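Local coordinates for protein agarase (Pseudoalteromonas fuliginea, PDB 6XJ9) that probably hydrolyses glycosidic linkages of agarose, as a marine bacterial agarase of glycoside hydrolase family 50, at residues A[224-229]-A[738-743]; A[669-674]-A[712-717]; A[676-681]-A[717-722]; A[687-692]-A[731-736]. All coordinates share one frame; numbering follows the deposited sequence.

Interaction 1: residues A[224-229]-A[738-743]; sequences DEFGQN and SVTDRP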
# COMPACT_ATOMS: atom_id res chain seq x y z
N ASP A 224 12.81 -1.62 -22.03
CA ASP A 224 12.19 -0.67 -22.96
C ASP A 224 13.04 0.59 -23.05
O ASP A 224 14.14 0.63 -22.51
CB ASP A 224 10.71 -0.39 -22.65
CG ASP A 224 10.48 0.47 -21.41
OD1 ASP A 224 11.44 1.12 -20.96
OD2 ASP A 224 9.35 0.47 -20.91
N GLU A 225 12.52 1.63 -23.73
CA GLU A 225 13.31 2.81 -24.03
C GLU A 225 13.48 3.67 -22.78
O GLU A 225 14.30 4.60 -22.80
CB GLU A 225 12.71 3.61 -25.19
CG GLU A 225 11.46 4.38 -24.82
CD GLU A 225 10.16 3.62 -25.06
OE1 GLU A 225 10.18 2.37 -24.96
OE2 GLU A 225 9.13 4.28 -25.35
N PHE A 226 12.70 3.38 -21.73
CA PHE A 226 12.75 4.13 -20.48
C PHE A 226 13.61 3.39 -19.45
O PHE A 226 13.75 3.85 -18.31
CB PHE A 226 11.35 4.39 -19.93
CG PHE A 226 10.45 5.18 -20.84
CD1 PHE A 226 10.70 6.53 -21.11
CD2 PHE A 226 9.36 4.58 -21.46
CE1 PHE A 226 9.87 7.25 -21.95
CE2 PHE A 226 8.53 5.30 -22.31
CZ PHE A 226 8.79 6.64 -22.56
N GLY A 227 14.17 2.25 -19.86
CA GLY A 227 14.95 1.39 -18.98
C GLY A 227 14.06 0.54 -18.08
O GLY A 227 14.52 0.08 -17.03
N GLN A 228 12.81 0.32 -18.50
CA GLN A 228 11.84 -0.42 -17.71
C GLN A 228 11.76 -1.85 -18.22
O GLN A 228 12.24 -2.17 -19.30
CB GLN A 228 10.46 0.24 -17.77
CG GLN A 228 10.43 1.70 -17.33
CD GLN A 228 9.03 2.27 -17.48
OE1 GLN A 228 8.42 2.72 -16.52
NE2 GLN A 228 8.50 2.20 -18.69
N ASN A 229 11.16 -2.72 -17.39
CA ASN A 229 10.78 -4.07 -17.77
C ASN A 229 9.80 -3.94 -18.95
O ASN A 229 8.69 -3.44 -18.77
CB ASN A 229 10.13 -4.76 -16.57
CG ASN A 229 9.82 -6.23 -16.76
OD1 ASN A 229 9.42 -6.65 -17.84
ND2 ASN A 229 9.93 -7.00 -15.69
N SER A 738 11.98 4.92 -8.99
CA SER A 738 12.23 4.04 -10.12
C SER A 738 13.14 4.71 -11.15
O SER A 738 13.51 5.87 -11.01
CB SER A 738 10.92 3.63 -10.77
OG SER A 738 10.38 4.72 -11.51
N VAL A 739 13.46 3.96 -12.22
CA VAL A 739 14.33 4.43 -13.29
C VAL A 739 13.69 5.58 -14.07
O VAL A 739 14.39 6.30 -14.79
CB VAL A 739 14.67 3.24 -14.22
CG1 VAL A 739 13.43 2.68 -14.91
CG2 VAL A 739 15.74 3.59 -15.23
N THR A 740 12.36 5.74 -14.00
CA THR A 740 11.69 6.84 -14.68
C THR A 740 11.43 8.02 -13.73
O THR A 740 10.60 8.88 -14.02
CB THR A 740 10.38 6.39 -15.36
OG1 THR A 740 9.54 5.75 -14.39
CG2 THR A 740 10.59 5.49 -16.55
N ASP A 741 12.16 8.06 -12.59
CA ASP A 741 12.10 9.17 -11.65
C ASP A 741 10.71 9.28 -11.03
O ASP A 741 10.28 10.37 -10.65
CB ASP A 741 12.61 10.49 -12.27
CG ASP A 741 12.83 11.62 -11.26
OD1 ASP A 741 13.70 11.47 -10.38
OD2 ASP A 741 12.14 12.66 -11.38
N ARG A 742 10.05 8.13 -10.86
CA ARG A 742 8.82 8.10 -10.09
C ARG A 742 9.10 7.56 -8.69
O ARG A 742 9.41 6.37 -8.54
CB ARG A 742 7.75 7.23 -10.76
CG ARG A 742 7.26 7.76 -12.10
CD ARG A 742 6.18 6.89 -12.74
NE ARG A 742 5.35 7.70 -13.63
CZ ARG A 742 4.25 7.27 -14.24
NH1 ARG A 742 3.87 6.01 -14.09
NH2 ARG A 742 3.56 8.09 -15.01
N PRO A 743 8.93 8.38 -7.63
CA PRO A 743 9.00 7.88 -6.26
C PRO A 743 8.00 6.74 -6.05
O PRO A 743 6.87 6.79 -6.53
CB PRO A 743 8.61 9.11 -5.42
CG PRO A 743 9.02 10.28 -6.30
CD PRO A 743 8.64 9.83 -7.69
O HOH W 1 9.60 2.87 -14.04

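Interaction 2: residues A[669-674]-A[712-717]; sequences FHVGSS and AHWFQY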
# COMPACT_ATOMS: atom_id res chain seq x y z
N PHE A 669 20.71 0.11 4.55
CA PHE A 669 19.73 -0.94 4.71
C PHE A 669 18.73 -0.79 3.56
O PHE A 669 18.64 0.29 2.98
CB PHE A 669 19.02 -0.84 6.07
CG PHE A 669 17.93 0.20 6.15
CD1 PHE A 669 18.24 1.54 6.36
CD2 PHE A 669 16.59 -0.15 6.01
CE1 PHE A 669 17.25 2.50 6.45
CE2 PHE A 669 15.60 0.82 6.08
CZ PHE A 669 15.92 2.15 6.31
N HIS A 670 18.02 -1.87 3.22
CA HIS A 670 17.02 -1.77 2.17
C HIS A 670 16.07 -2.96 2.24
O HIS A 670 16.38 -3.99 2.82
CB HIS A 670 17.64 -1.66 0.76
CG HIS A 670 17.65 -2.95 0.01
ND1 HIS A 670 16.66 -3.29 -0.91
CD2 HIS A 670 18.53 -3.98 0.03
CE1 HIS A 670 16.93 -4.48 -1.42
NE2 HIS A 670 18.09 -4.92 -0.86
N VAL A 671 14.90 -2.75 1.66
CA VAL A 671 13.93 -3.80 1.43
C VAL A 671 13.47 -3.64 -0.02
O VAL A 671 13.32 -2.52 -0.50
CB VAL A 671 12.73 -3.71 2.39
CG1 VAL A 671 11.84 -4.94 2.30
CG2 VAL A 671 13.14 -3.44 3.83
N GLY A 672 13.26 -4.77 -0.70
CA GLY A 672 12.88 -4.78 -2.10
C GLY A 672 11.73 -5.75 -2.32
O GLY A 672 11.45 -6.56 -1.43
N SER A 673 11.05 -5.63 -3.47
CA SER A 673 9.99 -6.55 -3.85
C SER A 673 9.95 -6.73 -5.36
O SER A 673 10.28 -5.83 -6.13
CB SER A 673 8.66 -6.11 -3.35
OG SER A 673 7.75 -7.20 -3.47
N SER A 674 9.46 -7.91 -5.79
CA SER A 674 9.45 -8.27 -7.20
C SER A 674 8.35 -7.54 -7.97
O SER A 674 8.40 -7.47 -9.20
CB SER A 674 9.34 -9.76 -7.34
OG SER A 674 10.54 -10.36 -6.88
N ALA A 712 19.74 6.25 10.48
CA ALA A 712 19.95 5.22 9.48
C ALA A 712 19.74 5.82 8.10
O ALA A 712 18.84 6.63 7.91
CB ALA A 712 18.99 4.07 9.71
N HIS A 713 20.58 5.39 7.15
CA HIS A 713 20.46 5.82 5.77
C HIS A 713 20.06 4.62 4.90
O HIS A 713 20.62 3.53 5.03
CB HIS A 713 21.76 6.49 5.31
CG HIS A 713 22.03 7.84 5.89
ND1 HIS A 713 23.26 8.17 6.43
CD2 HIS A 713 21.25 8.94 5.99
CE1 HIS A 713 23.23 9.41 6.86
NE2 HIS A 713 22.00 9.92 6.61
N TRP A 714 19.09 4.85 4.00
CA TRP A 714 18.56 3.87 3.08
C TRP A 714 19.44 3.78 1.83
O TRP A 714 19.78 4.80 1.22
CB TRP A 714 17.13 4.30 2.69
CG TRP A 714 16.56 3.54 1.54
CD1 TRP A 714 16.80 3.73 0.21
CD2 TRP A 714 15.66 2.41 1.62
NE1 TRP A 714 16.09 2.83 -0.54
CE2 TRP A 714 15.40 2.00 0.30
CE3 TRP A 714 15.06 1.73 2.69
CZ2 TRP A 714 14.54 0.93 0.02
CZ3 TRP A 714 14.22 0.67 2.41
CH2 TRP A 714 13.97 0.28 1.09
N PHE A 715 19.79 2.56 1.44
CA PHE A 715 20.49 2.33 0.19
C PHE A 715 19.50 1.79 -0.85
O PHE A 715 19.09 0.64 -0.75
CB PHE A 715 21.65 1.33 0.40
CG PHE A 715 22.58 1.16 -0.78
CD1 PHE A 715 22.25 0.32 -1.84
CD2 PHE A 715 23.80 1.82 -0.83
CE1 PHE A 715 23.11 0.15 -2.91
CE2 PHE A 715 24.66 1.66 -1.91
CZ PHE A 715 24.32 0.83 -2.95
N GLN A 716 19.13 2.58 -1.87
CA GLN A 716 19.71 3.85 -2.30
C GLN A 716 18.58 4.66 -2.97
O GLN A 716 17.42 4.28 -2.92
CB GLN A 716 20.86 3.57 -3.27
CG GLN A 716 20.42 2.91 -4.58
CD GLN A 716 21.49 2.51 -5.56
OE1 GLN A 716 22.68 2.72 -5.37
NE2 GLN A 716 21.08 1.88 -6.65
N TYR A 717 18.94 5.76 -3.64
CA TYR A 717 17.96 6.71 -4.14
C TYR A 717 17.15 6.11 -5.28
O TYR A 717 15.91 6.10 -5.27
CB TYR A 717 18.67 8.00 -4.59
CG TYR A 717 17.78 9.17 -4.96
CD1 TYR A 717 16.47 9.29 -4.49
CD2 TYR A 717 18.28 10.20 -5.74
CE1 TYR A 717 15.67 10.37 -4.84
CE2 TYR A 717 17.50 11.29 -6.10
CZ TYR A 717 16.19 11.38 -5.64
OH TYR A 717 15.45 12.46 -5.99

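Interaction 3: residues A[676-681]-A[717-722]; sequences SGLFHP and YIDSPI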
# COMPACT_ATOMS: atom_id res chain seq x y z
N SER A 676 7.98 -4.56 -8.25
CA SER A 676 8.58 -3.39 -8.88
C SER A 676 8.86 -3.64 -10.36
O SER A 676 9.14 -2.70 -11.12
CB SER A 676 9.85 -3.01 -8.16
OG SER A 676 10.83 -4.02 -8.33
N GLY A 677 8.83 -4.91 -10.77
CA GLY A 677 9.14 -5.27 -12.14
C GLY A 677 10.63 -5.48 -12.36
O GLY A 677 11.07 -5.65 -13.50
N LEU A 678 11.41 -5.45 -11.28
CA LEU A 678 12.82 -5.82 -11.35
C LEU A 678 12.95 -7.31 -11.08
O LEU A 678 12.09 -7.91 -10.45
CB LEU A 678 13.64 -5.00 -10.34
CG LEU A 678 13.71 -3.49 -10.60
CD1 LEU A 678 14.83 -2.86 -9.79
CD2 LEU A 678 13.92 -3.19 -12.08
N PHE A 679 14.07 -7.89 -11.53
CA PHE A 679 14.27 -9.33 -11.51
C PHE A 679 14.94 -9.79 -10.22
O PHE A 679 15.19 -10.99 -10.05
CB PHE A 679 15.10 -9.76 -12.72
CG PHE A 679 14.43 -9.38 -14.01
CD1 PHE A 679 13.14 -9.82 -14.28
CD2 PHE A 679 15.05 -8.53 -14.91
CE1 PHE A 679 12.50 -9.45 -15.45
CE2 PHE A 679 14.42 -8.17 -16.09
CZ PHE A 679 13.15 -8.63 -16.36
N HIS A 680 15.23 -8.84 -9.32
CA HIS A 680 15.88 -9.14 -8.06
C HIS A 680 15.33 -8.19 -7.00
O HIS A 680 15.48 -6.97 -7.13
CB HIS A 680 17.41 -9.02 -8.20
CG HIS A 680 18.19 -9.73 -7.15
ND1 HIS A 680 17.81 -9.72 -5.81
CD2 HIS A 680 19.34 -10.43 -7.21
CE1 HIS A 680 18.69 -10.41 -5.11
NE2 HIS A 680 19.62 -10.86 -5.95
N PRO A 681 14.63 -8.70 -5.97
CA PRO A 681 14.13 -7.85 -4.90
C PRO A 681 15.27 -7.28 -4.06
O PRO A 681 15.11 -6.23 -3.43
CB PRO A 681 13.19 -8.76 -4.10
CG PRO A 681 13.65 -10.16 -4.40
CD PRO A 681 14.27 -10.12 -5.79
N TYR A 717 18.94 5.76 -3.64
CA TYR A 717 17.96 6.71 -4.14
C TYR A 717 17.15 6.11 -5.28
O TYR A 717 15.91 6.10 -5.27
CB TYR A 717 18.67 8.00 -4.59
CG TYR A 717 17.78 9.17 -4.96
CD1 TYR A 717 16.47 9.29 -4.49
CD2 TYR A 717 18.28 10.20 -5.74
CE1 TYR A 717 15.67 10.37 -4.84
CE2 TYR A 717 17.50 11.29 -6.10
CZ TYR A 717 16.19 11.38 -5.64
OH TYR A 717 15.45 12.46 -5.99
N ILE A 718 17.90 5.63 -6.28
CA ILE A 718 17.40 5.15 -7.55
C ILE A 718 17.55 3.63 -7.59
O ILE A 718 18.58 3.11 -7.16
CB ILE A 718 18.24 5.78 -8.68
CG1 ILE A 718 18.23 7.31 -8.57
CG2 ILE A 718 17.77 5.29 -10.04
CD1 ILE A 718 19.52 7.97 -9.02
N ASP A 719 16.53 2.94 -8.12
CA ASP A 719 16.64 1.51 -8.39
C ASP A 719 17.89 1.25 -9.21
O ASP A 719 18.29 2.05 -10.07
CB ASP A 719 15.47 0.99 -9.24
CG ASP A 719 14.21 0.64 -8.49
OD1 ASP A 719 14.32 0.18 -7.34
OD2 ASP A 719 13.12 0.77 -9.09
N SER A 720 18.53 0.10 -8.95
CA SER A 720 19.64 -0.33 -9.79
C SER A 720 19.09 -0.58 -11.19
O SER A 720 17.91 -0.88 -11.32
CB SER A 720 20.27 -1.57 -9.22
OG SER A 720 21.14 -1.24 -8.15
N PRO A 721 19.89 -0.43 -12.28
CA PRO A 721 19.44 -0.81 -13.61
C PRO A 721 18.87 -2.22 -13.60
O PRO A 721 19.37 -3.09 -12.87
CB PRO A 721 20.71 -0.74 -14.47
CG PRO A 721 21.53 0.34 -13.76
CD PRO A 721 21.25 0.13 -12.29
N ILE A 722 17.83 -2.44 -14.40
CA ILE A 722 17.19 -3.74 -14.46
C ILE A 722 18.17 -4.78 -15.00
O ILE A 722 18.05 -5.96 -14.67
CB ILE A 722 15.86 -3.67 -15.25
CG1 ILE A 722 15.10 -5.00 -15.23
CG2 ILE A 722 16.09 -3.16 -16.66
CD1 ILE A 722 13.71 -4.93 -15.85
O HOH W 2 16.35 -6.33 -12.08

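Interaction 4: residues A[687-692]-A[731-736]; sequences ANQQDR and NYNVGF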
# COMPACT_ATOMS: atom_id res chain seq x y z
N ALA A 687 6.66 -8.76 0.28
CA ALA A 687 5.62 -9.39 -0.53
C ALA A 687 5.20 -8.51 -1.71
O ALA A 687 4.78 -9.03 -2.74
CB ALA A 687 4.44 -9.71 0.35
N ASN A 688 5.31 -7.19 -1.53
CA ASN A 688 4.86 -6.19 -2.50
C ASN A 688 5.28 -4.81 -1.97
O ASN A 688 5.92 -4.72 -0.92
CB ASN A 688 3.35 -6.28 -2.72
CG ASN A 688 2.54 -6.21 -1.44
OD1 ASN A 688 2.81 -5.38 -0.59
ND2 ASN A 688 1.54 -7.06 -1.30
N GLN A 689 4.91 -3.75 -2.69
CA GLN A 689 5.37 -2.41 -2.35
C GLN A 689 4.84 -2.00 -0.98
O GLN A 689 5.56 -1.33 -0.24
CB GLN A 689 5.02 -1.38 -3.44
CG GLN A 689 5.94 -1.45 -4.65
CD GLN A 689 7.40 -1.32 -4.28
OE1 GLN A 689 7.83 -0.35 -3.65
NE2 GLN A 689 8.20 -2.28 -4.72
N GLN A 690 3.60 -2.41 -0.64
CA GLN A 690 2.96 -2.04 0.62
C GLN A 690 3.66 -2.72 1.79
O GLN A 690 3.87 -2.12 2.83
CB GLN A 690 1.48 -2.44 0.67
CG GLN A 690 0.53 -1.41 0.08
N ASP A 691 4.00 -3.99 1.61
CA ASP A 691 4.72 -4.75 2.61
C ASP A 691 6.12 -4.16 2.77
O ASP A 691 6.65 -4.08 3.88
CB ASP A 691 4.79 -6.23 2.22
CG ASP A 691 5.31 -7.12 3.33
OD1 ASP A 691 4.92 -6.91 4.51
OD2 ASP A 691 6.08 -8.02 3.00
N ARG A 692 6.70 -3.75 1.63
CA ARG A 692 8.03 -3.17 1.56
C ARG A 692 8.08 -1.93 2.44
O ARG A 692 9.01 -1.77 3.23
CB ARG A 692 8.37 -2.84 0.10
CG ARG A 692 9.82 -2.45 -0.14
CD ARG A 692 9.93 -1.82 -1.52
NE ARG A 692 11.29 -1.46 -1.88
CZ ARG A 692 11.61 -0.49 -2.72
NH1 ARG A 692 10.67 0.21 -3.33
NH2 ARG A 692 12.89 -0.25 -2.97
N ASN A 731 21.21 -5.79 -9.59
CA ASN A 731 20.02 -5.37 -10.32
C ASN A 731 18.79 -5.36 -9.41
O ASN A 731 17.72 -5.81 -9.82
CB ASN A 731 19.80 -6.16 -11.62
CG ASN A 731 19.60 -7.66 -11.44
OD1 ASN A 731 20.00 -8.22 -10.42
ND2 ASN A 731 18.97 -8.30 -12.42
N TYR A 732 18.95 -4.80 -8.21
CA TYR A 732 17.97 -4.91 -7.13
C TYR A 732 16.98 -3.75 -7.12
O TYR A 732 17.31 -2.63 -7.51
CB TYR A 732 18.64 -4.73 -5.77
CG TYR A 732 19.74 -5.70 -5.40
CD1 TYR A 732 19.92 -6.89 -6.08
CD2 TYR A 732 20.55 -5.45 -4.30
CE1 TYR A 732 20.91 -7.79 -5.70
CE2 TYR A 732 21.55 -6.34 -3.91
CZ TYR A 732 21.72 -7.51 -4.62
OH TYR A 732 22.69 -8.40 -4.25
N ASN A 733 15.79 -4.02 -6.56
CA ASN A 733 14.81 -3.02 -6.15
C ASN A 733 15.25 -2.34 -4.85
O ASN A 733 14.66 -2.58 -3.80
CB ASN A 733 13.40 -3.64 -6.09
CG ASN A 733 12.30 -2.71 -5.60
OD1 ASN A 733 11.41 -3.12 -4.85
ND2 ASN A 733 12.30 -1.46 -6.05
N VAL A 734 16.27 -1.47 -4.95
CA VAL A 734 16.83 -0.75 -3.81
C VAL A 734 16.38 0.72 -3.81
O VAL A 734 16.69 1.46 -2.88
CB VAL A 734 18.38 -0.82 -3.79
CG1 VAL A 734 18.92 -2.16 -3.29
CG2 VAL A 734 19.00 -0.44 -5.13
N GLY A 735 15.67 1.16 -4.86
CA GLY A 735 15.37 2.57 -5.03
C GLY A 735 14.18 3.04 -4.19
O GLY A 735 13.19 2.32 -4.05
N PHE A 736 14.29 4.27 -3.66
CA PHE A 736 13.13 5.04 -3.21
C PHE A 736 12.32 5.53 -4.42
O PHE A 736 11.13 5.83 -4.28
CB PHE A 736 13.55 6.17 -2.28
CG PHE A 736 13.00 6.05 -0.88
CD1 PHE A 736 12.03 6.91 -0.41
CD2 PHE A 736 13.43 5.03 -0.03
CE1 PHE A 736 11.50 6.78 0.86
CE2 PHE A 736 12.91 4.90 1.24
CZ PHE A 736 11.94 5.78 1.69

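Interaction 1: residues A[224-229]-A[738-743]
Phe226 and Gly227 face Thr740 and Val739, each pair with CA atoms 6.5 Å apart, where two type I turns, Asp224 to Gly227 and Ser738 to Asp741, come together. Val739 lays CG1 against the carbonyl oxygens of Phe226 and Gly227, 3.5 Å from Gly227 O. Beside it, the methyl of Thr740 touches both Phe226 and Gln228. With CG2 anti to its own carbonyl carbon, Thr740 lays that methyl 3.6 Å from Phe226 CB and against the amide end of Gln228, whose chain it meets at about a right angle. The hydroxyl is thereby turned to a water, 2.9 Å from Thr740 OG1, which in turn donates to Gln228 OE1 at 2.8 Å. The other end of the same amide is held too: NE2 reaches the syn lone pair of Asp224 OD2 and also bonds Val238 O. Asp224 OD1 accepts from Phe226 N (2.7 Å), closing an Asx turn, and also from Gln228 N (2.9 Å), the two donors coming from opposite faces of the carboxylate. In the second turn, Asp741 forms salt bridges with Lys405 and Arg424. The contact is thus methyl packing plus one water bridge, and the Gln228 amide, bonded at both ends, has its flip state fixed.

Interaction 2: residues A[669-674]-A[712-717]
Trp714 lies against Phe669, His670 and Val671 where two neighbouring parallel strands, 664-666 and 709-714, run out; helix 689-704 joins them in a beta-alpha-beta crossover. This is consistent with the (beta/alpha)8 barrel expected of family 50. A chi1 of 168° sets CG of Trp714 opposite the main-chain nitrogen and points the indole at segment 669-674. Its CB grazes Phe669 CE1 at the start of the path. CD2 then passes under Phe669 O, which stands over one face of the indole. CE3 comes 3.6 Å from Phe669 CE2, the edge of the six-membered ring meeting the face of the phenyl in a T-shaped pair with planes 86° apart. CZ3 lies beneath His670 CA, 3.7 Å away, and that CA makes a CH-pi contact over the ring face. At the tip, CH2 sits 3.2 Å from Val671 N and 3.3 Å from Val671 O, while NE1, on the other side of the indole, donates to Val734 O. The phenyl of Phe669 also reaches the Ala712 methyl with CE1 and stacks on Tyr699 of the crossover helix. Beyond the tryptophan the peptide bond between Phe715 and Gln716 is cis. One backbone bond ties the two segments: Phe715 N donates to Phe669 O at 3.0 Å, nearly straight at 164°.

Interaction 3: residues A[676-681]-A[717-722]
Asp719 OD1 is gripped by Asn733 ND2 and Gly735 N, and OD2 is bonded to Tyr744 OH; the carbon between the two oxygens, CG, packs 3.8 Å from Leu678 CD1. The two segments belong to the long loops that follow the neighbouring parallel strands 664-666 and 709-714 of a beta-alpha-beta unit. Leu678 lays a methyl against the aliphatic and carboxylate parts of an aspartate whose oxygens are already engaged, and the three bonds fix the carboxylate in place. The second methyl of Leu678, CD2, crosses over to Ile722 and lies 3.7 Å from its CB. Ile722 is wedged between Leu678 and Phe679. Its chain runs extended, CG1 anti to the backbone N (chi1 -175°) and CD1 continuing outward, which carries the tip to the phenyl of Phe679. There CD1 comes within 3.3 Å of Phe679 CE2 and CG1 within 3.5 Å of Phe679 CD2, a tight approach that is oblique to the ring. The same CD1 also lies 3.6 Å from Gly677 O, and that carbonyl accepts from Asn229 ND2. Next to this apolar patch the backbones are joined through solvent: one water accepts from Phe679 N at 2.8 Å and donates to Ile722 O at 3.1 Å.

Interaction 4: residues A[687-692]-A[731-736]
Arg692 and Asn733 approach from opposite directions, and Asn733 OD1 stands 3.3 Å above the guanidinium plane of Arg692, over its centre, with the amide and guanidinium planes inclined at 39°. The arginine gets there on a chain extended from CG to NE, chi1 at -170° sending it from the first turn of helix 689-704 to the loop 731-736. At its edge, NH2 donates to Gly735 O at 2.8 Å, meeting that oxygen from above the carbonyl plane; NH1 adds a weak bond to the same oxygen. NH1 also donates to Gln689 OE1, 2.9 Å away, lying in the carbonyl plane on a lone pair, and NE is bonded to Val671 O. With all three nitrogens engaged, the position and rotation of the guanidinium are fixed, and Tyr744 adds a cation-pi contact. Gln689 is bent at chi2 (-55°), which turns its amide so that it reaches both partners: OE1 serves Arg692, and NE2 reaches Asn733 OD1 in a weak 3.3 Å bond. The Asn733 amide is held from outside the pair by Ser673 N, which donates to OD1, and by Asp719, which accepts from ND2. Asn733 is the centre of an inverse gamma turn, and its O lies 3.0 Å from Arg692 NH2. Behind the two long side chains, Asn688 caps the helix, its OD1 accepting from Asp691 N at 2.9 Å. The arrangement is an N-capped helix of a beta-alpha-beta unit whose first turn pins, through a buried arginine, the backbone of the loop after strand 709-714.

In the fold
All four contacts pair chain near the 664-764 end of the protein with itself or, in interaction 1, with the loop between strand 199-210 and helix 242-252. Interactions 2, 3 and 4 interleave along the sequence and lie nested inside the loop closed by interaction 1. Interaction 2 sits at the ends of the parallel strands 664-666 and 709-714, with interaction 4 at the start of the helix between them, centres about 8 Å apart. The centres of interactions 3 and 4 are also about 8 Å apart, and those of interactions 1 and 3 about 9 Å. Together they join the loops after the two strands, the start of helix 689-704 and the loop after strand 199-210 into one continuous buried cluster.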